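Local atomic coordinates of coclaurine N-methyltransferase (PDB entry 6GKV), a protein that catalyses the N-methylation of coclaurine in alkaloid biosynthesis, taking the methyl group from S-adenosyl-L-methionine. Residues D71-E76 / V250-T255; M61-E66 / D181-E186; I79-I84 / N321-F326. One frame throughout, in Å; residues are numbered along the deposited sequence.

Contact 1 (D71-E76 / V250-T255); sequences DSQLYE and VFPAGT. With SAH (S-adenosyl-L-homocysteine), chain C; F2W (6,7-dimethoxy-2-methyl-1,2,3,4-tetrahydroisoquinolin-2-ium), chain D.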
loop_
_atom_site.group_PDB
_atom_site.type_symbol
_atom_site.label_atom_id
_atom_site.label_comp_id
_atom_site.label_asym_id
_atom_site.label_seq_id
_atom_site.Cartn_x
_atom_site.Cartn_y
_atom_site.Cartn_z
ATOM N N ASP A 71 -6.326 -29.964 1.482
ATOM C CA ASP A 71 -5.473 -30.919 0.774
ATOM C C ASP A 71 -6.274 -32.098 0.206
ATOM O O ASP A 71 -5.773 -32.842 -0.630
ATOM C CB ASP A 71 -4.361 -31.442 1.690
ATOM C CG ASP A 71 -3.376 -32.352 0.958
ATOM O OD1 ASP A 71 -2.602 -31.836 0.126
ATOM O OD2 ASP A 71 -3.377 -33.578 1.205
ATOM N N SER A 72 -7.518 -32.261 0.644
ATOM C CA SER A 72 -8.334 -33.386 0.183
ATOM C C SER A 72 -9.207 -33.047 -1.022
ATOM O O SER A 72 -9.244 -33.815 -1.989
ATOM C CB SER A 72 -9.221 -33.917 1.316
ATOM O OG SER A 72 -8.602 -34.989 2.004
ATOM N N GLN A 73 -9.924 -31.924 -0.959
ATOM C CA GLN A 73 -10.818 -31.544 -2.051
ATOM C C GLN A 73 -10.004 -31.083 -3.253
ATOM O O GLN A 73 -10.388 -31.286 -4.408
ATOM C CB GLN A 73 -11.799 -30.447 -1.614
ATOM C CG GLN A 73 -12.891 -30.935 -0.667
ATOM C CD GLN A 73 -14.042 -29.951 -0.516
ATOM O OE1 GLN A 73 -14.692 -29.568 -1.494
ATOM N NE2 GLN A 73 -14.292 -29.532 0.716
ATOM N N LEU A 74 -8.862 -30.481 -2.948
ATOM C CA LEU A 74 -7.978 -29.870 -3.927
ATOM C C LEU A 74 -6.563 -30.356 -3.617
ATOM O O LEU A 74 -6.344 -30.911 -2.544
ATOM C CB LEU A 74 -8.093 -28.347 -3.837
ATOM C CG LEU A 74 -7.672 -27.431 -4.977
ATOM C CD1 LEU A 74 -8.328 -27.840 -6.292
ATOM C CD2 LEU A 74 -8.067 -26.021 -4.585
ATOM N N TYR A 75 -5.621 -30.197 -4.548
ATOM C CA TYR A 75 -4.189 -30.463 -4.282
ATOM C C TYR A 75 -3.776 -31.940 -4.044
ATOM O O TYR A 75 -2.594 -32.223 -3.814
ATOM C CB TYR A 75 -3.730 -29.605 -3.088
ATOM C CG TYR A 75 -3.877 -28.125 -3.352
ATOM C CD1 TYR A 75 -3.582 -27.604 -4.610
ATOM C CD2 TYR A 75 -4.348 -27.260 -2.372
ATOM C CE1 TYR A 75 -3.720 -26.271 -4.880
ATOM C CE2 TYR A 75 -4.496 -25.912 -2.639
ATOM C CZ TYR A 75 -4.175 -25.423 -3.902
ATOM O OH TYR A 75 -4.304 -24.080 -4.204
ATOM N N GLU A 76 -4.737 -32.868 -4.091
ATOM C CA GLU A 76 -4.430 -34.301 -4.191
ATOM C C GLU A 76 -4.949 -34.815 -5.530
ATOM O O GLU A 76 -5.673 -35.808 -5.597
ATOM C CB GLU A 76 -5.049 -35.112 -3.043
ATOM C CG GLU A 76 -4.205 -35.212 -1.769
ATOM C CD GLU A 76 -2.818 -35.783 -1.994
ATOM O OE1 GLU A 76 -2.613 -36.568 -2.942
ATOM O OE2 GLU A 76 -1.926 -35.443 -1.201
ATOM N N VAL A 250 -16.060 -22.758 -6.840
ATOM C CA VAL A 250 -14.810 -23.462 -7.160
ATOM C C VAL A 250 -14.020 -23.930 -5.927
ATOM O O VAL A 250 -13.629 -25.100 -5.838
ATOM C CB VAL A 250 -13.899 -22.572 -8.021
ATOM C CG1 VAL A 250 -12.484 -23.085 -8.022
ATOM C CG2 VAL A 250 -14.427 -22.511 -9.431
ATOM N N PHE A 251 -13.780 -23.011 -4.995
ATOM C CA PHE A 251 -13.015 -23.293 -3.788
ATOM C C PHE A 251 -13.938 -23.543 -2.599
ATOM O O PHE A 251 -14.899 -22.802 -2.400
ATOM C CB PHE A 251 -12.067 -22.138 -3.459
ATOM C CG PHE A 251 -11.085 -21.827 -4.553
ATOM C CD1 PHE A 251 -11.406 -20.917 -5.560
ATOM C CD2 PHE A 251 -9.847 -22.456 -4.583
ATOM C CE1 PHE A 251 -10.513 -20.647 -6.571
ATOM C CE2 PHE A 251 -8.942 -22.180 -5.594
ATOM C CZ PHE A 251 -9.275 -21.278 -6.590
ATOM N N PRO A 252 -13.647 -24.593 -1.809
ATOM C CA PRO A 252 -14.431 -24.870 -0.594
ATOM C C PRO A 252 -14.479 -23.668 0.372
ATOM O O PRO A 252 -13.559 -22.840 0.415
ATOM C CB PRO A 252 -13.702 -26.067 0.039
ATOM C CG PRO A 252 -12.367 -26.183 -0.688
ATOM C CD PRO A 252 -12.601 -25.610 -2.050
ATOM N N ALA A 253 -15.563 -23.570 1.130
ATOM C CA ALA A 253 -15.766 -22.432 2.013
ATOM C C ALA A 253 -14.624 -22.275 3.016
ATOM O O ALA A 253 -14.087 -23.270 3.530
ATOM C CB ALA A 253 -17.093 -22.567 2.744
ATOM N N GLY A 254 -14.255 -21.019 3.273
ATOM C CA GLY A 254 -13.194 -20.698 4.210
ATOM C C GLY A 254 -11.794 -21.198 3.885
ATOM O O GLY A 254 -10.985 -21.374 4.802
ATOM N N THR A 255 -11.489 -21.434 2.612
ATOM C CA THR A 255 -10.137 -21.868 2.244
ATOM C C THR A 255 -9.360 -20.831 1.444
ATOM O O THR A 255 -8.211 -21.073 1.079
ATOM C CB THR A 255 -10.131 -23.172 1.379
ATOM O OG1 THR A 255 -11.039 -23.027 0.281
ATOM C CG2 THR A 255 -10.521 -24.380 2.202
HETATM N N SAH C . 3.256 -23.304 -6.029
HETATM C CA SAH C . 2.714 -24.273 -6.971
HETATM C CB SAH C . 1.255 -24.577 -6.660
HETATM C CG SAH C . 0.438 -23.418 -6.095
HETATM S SD SAH C . -1.201 -23.979 -5.554
HETATM C C SAH C . 2.832 -23.791 -8.408
HETATM O O SAH C . 3.057 -22.596 -8.604
HETATM O OXT SAH C . 2.701 -24.565 -9.372
HETATM C "C5'" SAH C . -0.772 -23.918 -3.792
HETATM C "C4'" SAH C . 0.274 -24.950 -3.355
HETATM O "O4'" SAH C . 0.507 -24.857 -1.958
HETATM C "C3'" SAH C . -0.162 -26.384 -3.626
HETATM O "O3'" SAH C . 0.964 -27.134 -4.006
HETATM C "C2'" SAH C . -0.623 -26.919 -2.294
HETATM O "O2'" SAH C . -0.345 -28.296 -2.237
HETATM C "C1'" SAH C . 0.225 -26.099 -1.323
HETATM N N9 SAH C . -0.419 -25.897 -0.005
HETATM C C8 SAH C . -1.679 -25.408 0.269
HETATM N N7 SAH C . -1.852 -25.395 1.616
HETATM C C5 SAH C . -0.719 -25.869 2.207
HETATM C C6 SAH C . -0.351 -26.081 3.540
HETATM N N6 SAH C . -1.188 -25.798 4.542
HETATM N N1 SAH C . 0.902 -26.595 3.822
HETATM C C2 SAH C . 1.775 -26.902 2.793
HETATM N N3 SAH C . 1.407 -26.691 1.480
HETATM C C4 SAH C . 0.180 -26.187 1.195
HETATM C CAM F2W D . -9.040 -20.091 -11.061
HETATM O OAK F2W D . -9.163 -19.088 -10.026
HETATM C CAB F2W D . -8.126 -19.197 -9.134
HETATM C CAA F2W D . -7.089 -20.127 -9.269
HETATM C CAF F2W D . -6.096 -20.157 -8.294
HETATM C CAJ F2W D . -5.012 -21.015 -8.363
HETATM C CAI F2W D . -4.269 -21.353 -7.030
HETATM N NAH F2W D . -3.833 -20.046 -6.515
HETATM C CAO F2W D . -3.392 -20.390 -5.149
HETATM C CAG F2W D . -5.141 -19.416 -6.318
HETATM C CAE F2W D . -6.091 -19.243 -7.275
HETATM C CAD F2W D . -7.139 -18.339 -7.122
HETATM C CAC F2W D . -8.135 -18.296 -8.081
HETATM O OAL F2W D . -9.211 -17.448 -8.042
HETATM C CAN F2W D . -9.294 -16.478 -6.981
#
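L74 swings CG to the side opposite its own backbone N (chi1 -160°), while F251 holds CG opposite its carbonyl carbon (chi1 -59°), and these two turns bring the leucine methyl against the phenyl ring. L74 CD2 lies 4.0 Å from F251 CD2, a purely apolar touch at an oblique slant. L74 also touches the side chains of Y322 and W323 on helix 313-335. Beside this pair, the side chains of Q73 and P252 run past each other in opposite directions: the flat amide of Q73 rests beside the proline ring, with NE2 3.6 Å from P252 CB. P252 also opens a type II turn that ends at T255. The contact lies in the substrate cleft of a Rossmann-like methyltransferase of the CFA/CMAS family, where helix 70-73 and the loop ahead of strand 257-258 meet beside both bound ligands. F251 CZ lies 3.5 Å from F2W CAB, which sits at the edge of the phenyl ring, in its plane. V250 CG1 packs over one face of the same phenyl, toward its rim. Y75 stands between cofactor product and protein: L74 CG lies over the centre of one ring face, and SAH C2' packs 3.6 Å above the opposite face. The hydroxyl at its tip reaches the sulfur, OH to SAH SD 3.4 Å, and is 3.9 Å from CAO, the N-methyl carbon of F2W. H202 NE2 is hydrogen-bonded to that hydroxyl and holds the tip in place, while L74 and the ribose limit the turn of the ring. With an alanine in place of Y75, the ribose would probably lose the ring that packs against it, and H202 NE2 its hydroxyl partner.

Contact 2 (M61-E66 / D181-E186); sequences MKIATE and DITTHE. With SAH (S-adenosyl-L-homocysteine), chain C.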
loop_
_atom_site.group_PDB
_atom_site.type_symbol
_atom_site.label_atom_id
_atom_site.label_comp_id
_atom_site.label_asym_id
_atom_site.label_seq_id
_atom_site.Cartn_x
_atom_site.Cartn_y
_atom_site.Cartn_z
ATOM N N MET A 61 -6.115 -14.844 14.257
ATOM C CA MET A 61 -6.436 -16.201 13.832
ATOM C C MET A 61 -5.228 -17.111 14.045
ATOM O O MET A 61 -4.247 -16.697 14.658
ATOM C CB MET A 61 -6.878 -16.202 12.367
ATOM C CG MET A 61 -8.212 -15.506 12.150
ATOM S SD MET A 61 -8.790 -15.505 10.435
ATOM C CE MET A 61 -10.238 -14.455 10.579
ATOM N N LYS A 62 -5.300 -18.350 13.569
ATOM C CA LYS A 62 -4.112 -19.194 13.496
ATOM C C LYS A 62 -3.553 -19.072 12.093
ATOM O O LYS A 62 -4.152 -18.412 11.259
ATOM C CB LYS A 62 -4.432 -20.651 13.841
ATOM C CG LYS A 62 -3.838 -21.106 15.173
ATOM C CD LYS A 62 -2.312 -20.858 15.229
ATOM C CE LYS A 62 -1.555 -21.683 14.184
ATOM N NZ LYS A 62 -0.101 -21.363 14.138
ATOM N N ILE A 63 -2.411 -19.698 11.826
ATOM C CA ILE A 63 -1.772 -19.573 10.516
ATOM C C ILE A 63 -2.683 -20.032 9.369
ATOM O O ILE A 63 -2.776 -19.376 8.330
ATOM C CB ILE A 63 -0.454 -20.361 10.462
ATOM C CG1 ILE A 63 0.610 -19.659 11.318
ATOM C CG2 ILE A 63 0.020 -20.498 9.011
ATOM C CD1 ILE A 63 1.969 -20.380 11.389
ATOM N N ALA A 64 -3.367 -21.152 9.569
ATOM C CA ALA A 64 -4.289 -21.669 8.557
ATOM C C ALA A 64 -5.463 -22.383 9.188
ATOM O O ALA A 64 -5.351 -22.943 10.283
ATOM C CB ALA A 64 -3.576 -22.608 7.607
ATOM N N THR A 65 -6.594 -22.343 8.491
ATOM C CA THR A 65 -7.751 -23.157 8.848
ATOM C C THR A 65 -8.079 -24.095 7.689
ATOM O O THR A 65 -7.595 -23.898 6.562
ATOM C CB THR A 65 -8.988 -22.297 9.193
ATOM O OG1 THR A 65 -9.450 -21.611 8.022
ATOM C CG2 THR A 65 -8.649 -21.287 10.276
ATOM N N GLU A 66 -8.894 -25.112 7.980
ATOM C CA GLU A 66 -9.333 -26.103 6.993
ATOM C C GLU A 66 -8.169 -26.701 6.200
ATOM O O GLU A 66 -8.268 -26.842 4.986
ATOM C CB GLU A 66 -10.344 -25.480 6.022
ATOM C CG GLU A 66 -11.460 -24.670 6.682
ATOM C CD GLU A 66 -12.438 -25.535 7.463
ATOM O OE1 GLU A 66 -12.488 -26.756 7.206
ATOM O OE2 GLU A 66 -13.154 -24.995 8.336
ATOM N N ASP A 181 3.155 -29.992 6.853
ATOM C CA ASP A 181 2.154 -28.940 6.966
ATOM C C ASP A 181 2.919 -27.669 7.334
ATOM O O ASP A 181 3.527 -27.582 8.398
ATOM C CB ASP A 181 1.077 -29.287 8.003
ATOM C CG ASP A 181 0.022 -28.186 8.168
ATOM O OD1 ASP A 181 -0.182 -27.379 7.239
ATOM O OD2 ASP A 181 -0.622 -28.129 9.235
ATOM N N ILE A 182 2.921 -26.696 6.432
ATOM C CA ILE A 182 3.676 -25.474 6.649
ATOM C C ILE A 182 3.080 -24.705 7.832
ATOM O O ILE A 182 3.789 -23.972 8.527
ATOM C CB ILE A 182 3.707 -24.626 5.359
ATOM C CG1 ILE A 182 4.405 -25.427 4.258
ATOM C CG2 ILE A 182 4.422 -23.289 5.577
ATOM C CD1 ILE A 182 4.415 -24.755 2.896
ATOM N N THR A 183 1.785 -24.906 8.072
ATOM C CA THR A 183 1.094 -24.345 9.237
ATOM C C THR A 183 1.779 -24.715 10.558
ATOM O O THR A 183 1.848 -23.913 11.488
ATOM C CB THR A 183 -0.371 -24.828 9.279
ATOM O OG1 THR A 183 -1.082 -24.248 8.186
ATOM C CG2 THR A 183 -1.055 -24.448 10.588
ATOM N N THR A 184 2.289 -25.939 10.635
ATOM C CA THR A 184 2.874 -26.433 11.877
ATOM C C THR A 184 4.337 -26.831 11.748
ATOM O O THR A 184 4.950 -27.246 12.732
ATOM C CB THR A 184 2.112 -27.667 12.422
ATOM O OG1 THR A 184 1.960 -28.640 11.381
ATOM C CG2 THR A 184 0.748 -27.279 12.953
ATOM N N HIS A 185 4.906 -26.734 10.553
ATOM C CA HIS A 185 6.263 -27.234 10.399
ATOM C C HIS A 185 7.299 -26.292 11.013
ATOM O O HIS A 185 7.330 -25.091 10.737
ATOM C CB HIS A 185 6.607 -27.493 8.928
ATOM C CG HIS A 185 7.928 -28.181 8.744
ATOM N ND1 HIS A 185 8.119 -29.508 9.046
ATOM C CD2 HIS A 185 9.127 -27.704 8.329
ATOM C CE1 HIS A 185 9.384 -29.833 8.809
ATOM N NE2 HIS A 185 10.011 -28.758 8.376
ATOM N N GLU A 186 8.139 -26.856 11.867
ATOM C CA GLU A 186 9.329 -26.163 12.311
ATOM C C GLU A 186 10.526 -26.874 11.700
ATOM O O GLU A 186 10.473 -28.070 11.436
ATOM C CB GLU A 186 9.421 -26.125 13.842
ATOM C CG GLU A 186 8.295 -25.344 14.541
ATOM C CD GLU A 186 8.407 -23.819 14.384
ATOM O OE1 GLU A 186 9.231 -23.340 13.571
ATOM O OE2 GLU A 186 7.660 -23.093 15.083
HETATM N N SAH C . 3.256 -23.304 -6.029
HETATM C CA SAH C . 2.714 -24.273 -6.971
HETATM C CB SAH C . 1.255 -24.577 -6.660
HETATM C CG SAH C . 0.438 -23.418 -6.095
HETATM S SD SAH C . -1.201 -23.979 -5.554
HETATM C C SAH C . 2.832 -23.791 -8.408
HETATM O O SAH C . 3.057 -22.596 -8.604
HETATM O OXT SAH C . 2.701 -24.565 -9.372
HETATM C "C5'" SAH C . -0.772 -23.918 -3.792
HETATM C "C4'" SAH C . 0.274 -24.950 -3.355
HETATM O "O4'" SAH C . 0.507 -24.857 -1.958
HETATM C "C3'" SAH C . -0.162 -26.384 -3.626
HETATM O "O3'" SAH C . 0.964 -27.134 -4.006
HETATM C "C2'" SAH C . -0.623 -26.919 -2.294
HETATM O "O2'" SAH C . -0.345 -28.296 -2.237
HETATM C "C1'" SAH C . 0.225 -26.099 -1.323
HETATM N N9 SAH C . -0.419 -25.897 -0.005
HETATM C C8 SAH C . -1.679 -25.408 0.269
HETATM N N7 SAH C . -1.852 -25.395 1.616
HETATM C C5 SAH C . -0.719 -25.869 2.207
HETATM C C6 SAH C . -0.351 -26.081 3.540
HETATM N N6 SAH C . -1.188 -25.798 4.542
HETATM N N1 SAH C . 0.902 -26.595 3.822
HETATM C C2 SAH C . 1.775 -26.902 2.793
HETATM N N3 SAH C . 1.407 -26.691 1.480
HETATM C C4 SAH C . 0.180 -26.187 1.195
#
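I63 and T183 carry most of this contact, their side chains sliding past each other in opposite directions where two loops meet. Starting at the branch point, I63 CB lies 4.1 Å from the methyl CG2 of T183. The branch methyl CG2 of I63 then passes T183 OG1 at 4.0 Å and lies equally near T183 CA. At the far end, CD1 reaches the carbonyl of the same residue, 3.5 Å from T183 O, so the extended isoleucine spans the threonine from side chain to backbone. It also touches L208, L209 and K212 of helix 206-215. The next residue, A64, brings its CB to 3.0 Å from T183 OG1, a separation so short that its exact value is doubtful. With chi1 at -68°, the threonine directs OG1 at A64 and leaves CG2 for I63. K62 curls its bent chain over the same carbonyl, but NZ stays 4.2 Å from T183 O. The loop 181-186 follows the third strand of the methyltransferase sheet, 176-179, and as in related class I enzymes it receives the adenine. D181 OD1 accepts a hydrogen bond from SAH N6 at 3.3 Å, with an N-H...acceptor angle of 152°, and a weak one from T183 N. I182 N offers its N-H to SAH N1 in a weak but fairly straight bond (166°), while the side-chain carbons CG1 and CD1 of I182 lie against C2 of the purine. The chemistry is thus divided: recognition of the adenine is polar and rests on the D181-I182 corner, whereas methyl groups of I63 and A64 pack against the hydroxyl and carbonyl oxygens of T183 with no bond between the two segments, consistent with a fit governed by shape.

Contact 3 (I79-I84 / N321-F326); sequences IEFLKI and NYWRGF. With F2W (6,7-dimethoxy-2-methyl-1,2,3,4-tetrahydroisoquinolin-2-ium), chain D.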
loop_
_atom_site.group_PDB
_atom_site.type_symbol
_atom_site.label_atom_id
_atom_site.label_comp_id
_atom_site.label_asym_id
_atom_site.label_seq_id
_atom_site.Cartn_x
_atom_site.Cartn_y
_atom_site.Cartn_z
ATOM N N ILE A 79 -1.861 -36.928 -11.156
ATOM C CA ILE A 79 -0.896 -36.264 -12.010
ATOM C C ILE A 79 -1.262 -36.417 -13.489
ATOM O O ILE A 79 -1.067 -35.482 -14.277
ATOM C CB ILE A 79 0.528 -36.813 -11.732
ATOM C CG1 ILE A 79 1.591 -35.896 -12.331
ATOM C CG2 ILE A 79 0.674 -38.279 -12.171
ATOM C CD1 ILE A 79 1.801 -34.645 -11.527
ATOM N N GLU A 80 -1.822 -37.579 -13.841
ATOM C CA GLU A 80 -2.202 -37.911 -15.217
ATOM C C GLU A 80 -3.205 -36.915 -15.794
ATOM O O GLU A 80 -3.234 -36.675 -17.008
ATOM C CB GLU A 80 -2.799 -39.317 -15.286
ATOM C CG GLU A 80 -2.426 -40.224 -14.126
ATOM C CD GLU A 80 -3.252 -41.507 -14.098
ATOM O OE1 GLU A 80 -4.288 -41.580 -14.803
ATOM O OE2 GLU A 80 -2.862 -42.447 -13.368
ATOM N N PHE A 81 -4.036 -36.363 -14.910
ATOM C CA PHE A 81 -4.970 -35.305 -15.269
ATOM C C PHE A 81 -4.250 -33.975 -15.442
ATOM O O PHE A 81 -4.596 -33.192 -16.318
ATOM C CB PHE A 81 -6.063 -35.148 -14.211
ATOM C CG PHE A 81 -6.975 -33.973 -14.460
ATOM C CD1 PHE A 81 -7.687 -33.866 -15.657
ATOM C CD2 PHE A 81 -7.104 -32.967 -13.520
ATOM C CE1 PHE A 81 -8.521 -32.779 -15.903
ATOM C CE2 PHE A 81 -7.929 -31.882 -13.753
ATOM C CZ PHE A 81 -8.644 -31.788 -14.950
ATOM N N LEU A 82 -3.253 -33.718 -14.602
ATOM C CA LEU A 82 -2.568 -32.433 -14.642
ATOM C C LEU A 82 -1.714 -32.286 -15.915
ATOM O O LEU A 82 -1.649 -31.205 -16.481
ATOM C CB LEU A 82 -1.735 -32.235 -13.361
ATOM C CG LEU A 82 -2.640 -32.058 -12.129
ATOM C CD1 LEU A 82 -1.846 -31.979 -10.843
ATOM C CD2 LEU A 82 -3.571 -30.833 -12.258
ATOM N N LYS A 83 -1.114 -33.376 -16.395
ATOM C CA LYS A 83 -0.283 -33.285 -17.599
ATOM C C LYS A 83 -1.114 -32.966 -18.838
ATOM O O LYS A 83 -0.579 -32.472 -19.840
ATOM C CB LYS A 83 0.529 -34.556 -17.841
ATOM C CG LYS A 83 0.799 -35.392 -16.590
ATOM C CD LYS A 83 1.858 -36.469 -16.850
ATOM C CE LYS A 83 3.249 -35.840 -16.973
ATOM N NZ LYS A 83 4.340 -36.803 -16.593
ATOM N N ILE A 84 -2.413 -33.244 -18.777
ATOM C CA ILE A 84 -3.309 -32.912 -19.871
ATOM C C ILE A 84 -3.783 -31.451 -19.762
ATOM O O ILE A 84 -3.725 -30.687 -20.738
ATOM C CB ILE A 84 -4.494 -33.871 -19.887
ATOM C CG1 ILE A 84 -4.012 -35.299 -20.161
ATOM C CG2 ILE A 84 -5.491 -33.481 -20.954
ATOM C CD1 ILE A 84 -5.072 -36.349 -19.939
ATOM N N ASN A 321 -16.889 -30.939 -15.187
ATOM C CA ASN A 321 -17.498 -29.620 -15.185
ATOM C C ASN A 321 -17.032 -28.808 -13.981
ATOM O O ASN A 321 -17.165 -27.577 -13.948
ATOM C CB ASN A 321 -19.014 -29.740 -15.209
ATOM C CG ASN A 321 -19.523 -30.161 -16.560
ATOM O OD1 ASN A 321 -19.136 -29.579 -17.575
ATOM N ND2 ASN A 321 -20.384 -31.188 -16.596
ATOM N N TYR A 322 -16.492 -29.509 -12.985
ATOM C CA TYR A 322 -15.864 -28.823 -11.874
ATOM C C TYR A 322 -14.658 -28.080 -12.413
ATOM O O TYR A 322 -14.452 -26.899 -12.137
ATOM C CB TYR A 322 -15.410 -29.776 -10.757
ATOM C CG TYR A 322 -14.504 -29.023 -9.805
ATOM C CD1 TYR A 322 -15.046 -28.236 -8.796
ATOM C CD2 TYR A 322 -13.114 -29.038 -9.954
ATOM C CE1 TYR A 322 -14.245 -27.503 -7.949
ATOM C CE2 TYR A 322 -12.292 -28.290 -9.102
ATOM C CZ TYR A 322 -12.873 -27.533 -8.100
ATOM O OH TYR A 322 -12.108 -26.801 -7.235
ATOM N N TRP A 323 -13.838 -28.802 -13.166
ATOM C CA TRP A 323 -12.604 -28.237 -13.649
ATOM C C TRP A 323 -12.880 -27.148 -14.702
ATOM O O TRP A 323 -12.162 -26.146 -14.771
ATOM C CB TRP A 323 -11.699 -29.351 -14.171
ATOM C CG TRP A 323 -10.983 -30.010 -12.996
ATOM C CD1 TRP A 323 -11.185 -31.277 -12.507
ATOM C CD2 TRP A 323 -10.021 -29.406 -12.125
ATOM N NE1 TRP A 323 -10.382 -31.502 -11.409
ATOM C CE2 TRP A 323 -9.647 -30.354 -11.152
ATOM C CE3 TRP A 323 -9.402 -28.140 -12.080
ATOM C CZ2 TRP A 323 -8.704 -30.102 -10.156
ATOM C CZ3 TRP A 323 -8.462 -27.880 -11.091
ATOM C CH2 TRP A 323 -8.124 -28.852 -10.143
ATOM N N ARG A 324 -13.947 -27.313 -15.477
ATOM C CA ARG A 324 -14.388 -26.261 -16.397
ATOM C C ARG A 324 -14.711 -24.984 -15.648
ATOM O O ARG A 324 -14.182 -23.939 -15.975
ATOM C CB ARG A 324 -15.606 -26.710 -17.195
ATOM C CG ARG A 324 -15.274 -27.672 -18.315
ATOM C CD ARG A 324 -16.532 -28.351 -18.838
ATOM N NE ARG A 324 -16.234 -29.148 -20.015
ATOM C CZ ARG A 324 -17.056 -30.047 -20.540
ATOM N NH1 ARG A 324 -18.235 -30.278 -19.979
ATOM N NH2 ARG A 324 -16.685 -30.725 -21.618
ATOM N N GLY A 325 -15.556 -25.068 -14.624
ATOM C CA GLY A 325 -15.849 -23.920 -13.769
ATOM C C GLY A 325 -14.637 -23.351 -13.036
ATOM O O GLY A 325 -14.625 -22.188 -12.652
ATOM N N PHE A 326 -13.622 -24.176 -12.812
ATOM C CA PHE A 326 -12.371 -23.701 -12.235
ATOM C C PHE A 326 -11.770 -22.660 -13.157
ATOM O O PHE A 326 -11.507 -21.526 -12.783
ATOM C CB PHE A 326 -11.406 -24.872 -12.066
ATOM C CG PHE A 326 -10.130 -24.527 -11.377
ATOM C CD1 PHE A 326 -10.029 -24.630 -9.990
ATOM C CD2 PHE A 326 -9.016 -24.139 -12.102
ATOM C CE1 PHE A 326 -8.839 -24.335 -9.340
ATOM C CE2 PHE A 326 -7.833 -23.834 -11.460
ATOM C CZ PHE A 326 -7.747 -23.935 -10.077
HETATM C CAM F2W D . -9.040 -20.091 -11.061
HETATM O OAK F2W D . -9.163 -19.088 -10.026
HETATM C CAB F2W D . -8.126 -19.197 -9.134
HETATM C CAA F2W D . -7.089 -20.127 -9.269
HETATM C CAF F2W D . -6.096 -20.157 -8.294
HETATM C CAJ F2W D . -5.012 -21.015 -8.363
HETATM C CAI F2W D . -4.269 -21.353 -7.030
HETATM N NAH F2W D . -3.833 -20.046 -6.515
HETATM C CAO F2W D . -3.392 -20.390 -5.149
HETATM C CAG F2W D . -5.141 -19.416 -6.318
HETATM C CAE F2W D . -6.091 -19.243 -7.275
HETATM C CAD F2W D . -7.139 -18.339 -7.122
HETATM C CAC F2W D . -8.135 -18.296 -8.081
HETATM O OAL F2W D . -9.211 -17.448 -8.042
HETATM C CAN F2W D . -9.294 -16.478 -6.981
#
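F81 meets W323 between two helices: the nearest CA atoms of the two segments, those of F81 and W323, are 10.5 Å apart, and the two aromatic side chains span the gap. F81 reaches out with CG anti to its backbone nitrogen (chi1 174°). Its edge, led by CE2 and CZ, is directed onto the face of the indole in a tilted edge-to-face pair: the phenyl and five-membered-ring centroids lie 4.4 Å apart with planes at 50°. This is the tight part of the interface. F81 CE2 stands over the indole toward its rim, 3.4 Å from W323 NE1, and F81 CZ lies 3.5 Å from W323 CG. From the other side, Y322 CE2 lies over the centre of the indole, so both faces of the indole are packed by aromatic rings, which probably restricts its turning. W323 in turn places CZ3 over the centre of one face of the F326 ring, whose opposite face receives the methoxy carbon CAM of F2W 4.0 Å above its plane. The aromatic packing therefore runs without a break from F81 to the substrate pocket. The remainder is looser. E80 and K83 are exposed on the part of helix 79-85 that does not face W323. On the partner helix, R324 leaves the aromatic row and gives an NH1 hydrogen bond to N321 OD1 (2.7 Å), with the acceptor close to the guanidinium plane but the donor tilted out of the amide plane. L295 of helix 281-297 touches both F81 and W323, and F306 and M305 of helix 299-309 also meet F81, so that helices 79-85, 281-297, 299-309 and 313-335 pack together round the buried pair.

Overall arrangement
From the N terminus, 61-66 comes first and closes contact 2 with the loop after strand 176-179. Helix 70-73 begins contact 1, which ends at 250-255, and helix 79-85 begins contact 3, which reaches furthest, to helix 313-335. None nests: every pair crosses, since the early segments find their partners in the same order. Contact 2 joins the adenine end of the cofactor site to the loop between helices 44-58 and 70-73; contact 1 shares SAH with it and F2W with contact 3. Contact 1 also packs on contact 2 through G254 and T255 against T65 and E66, and touches contact 3 through V250 and Y322, whereas contacts 2 and 3 stay about 13 Å apart at their nearest atoms.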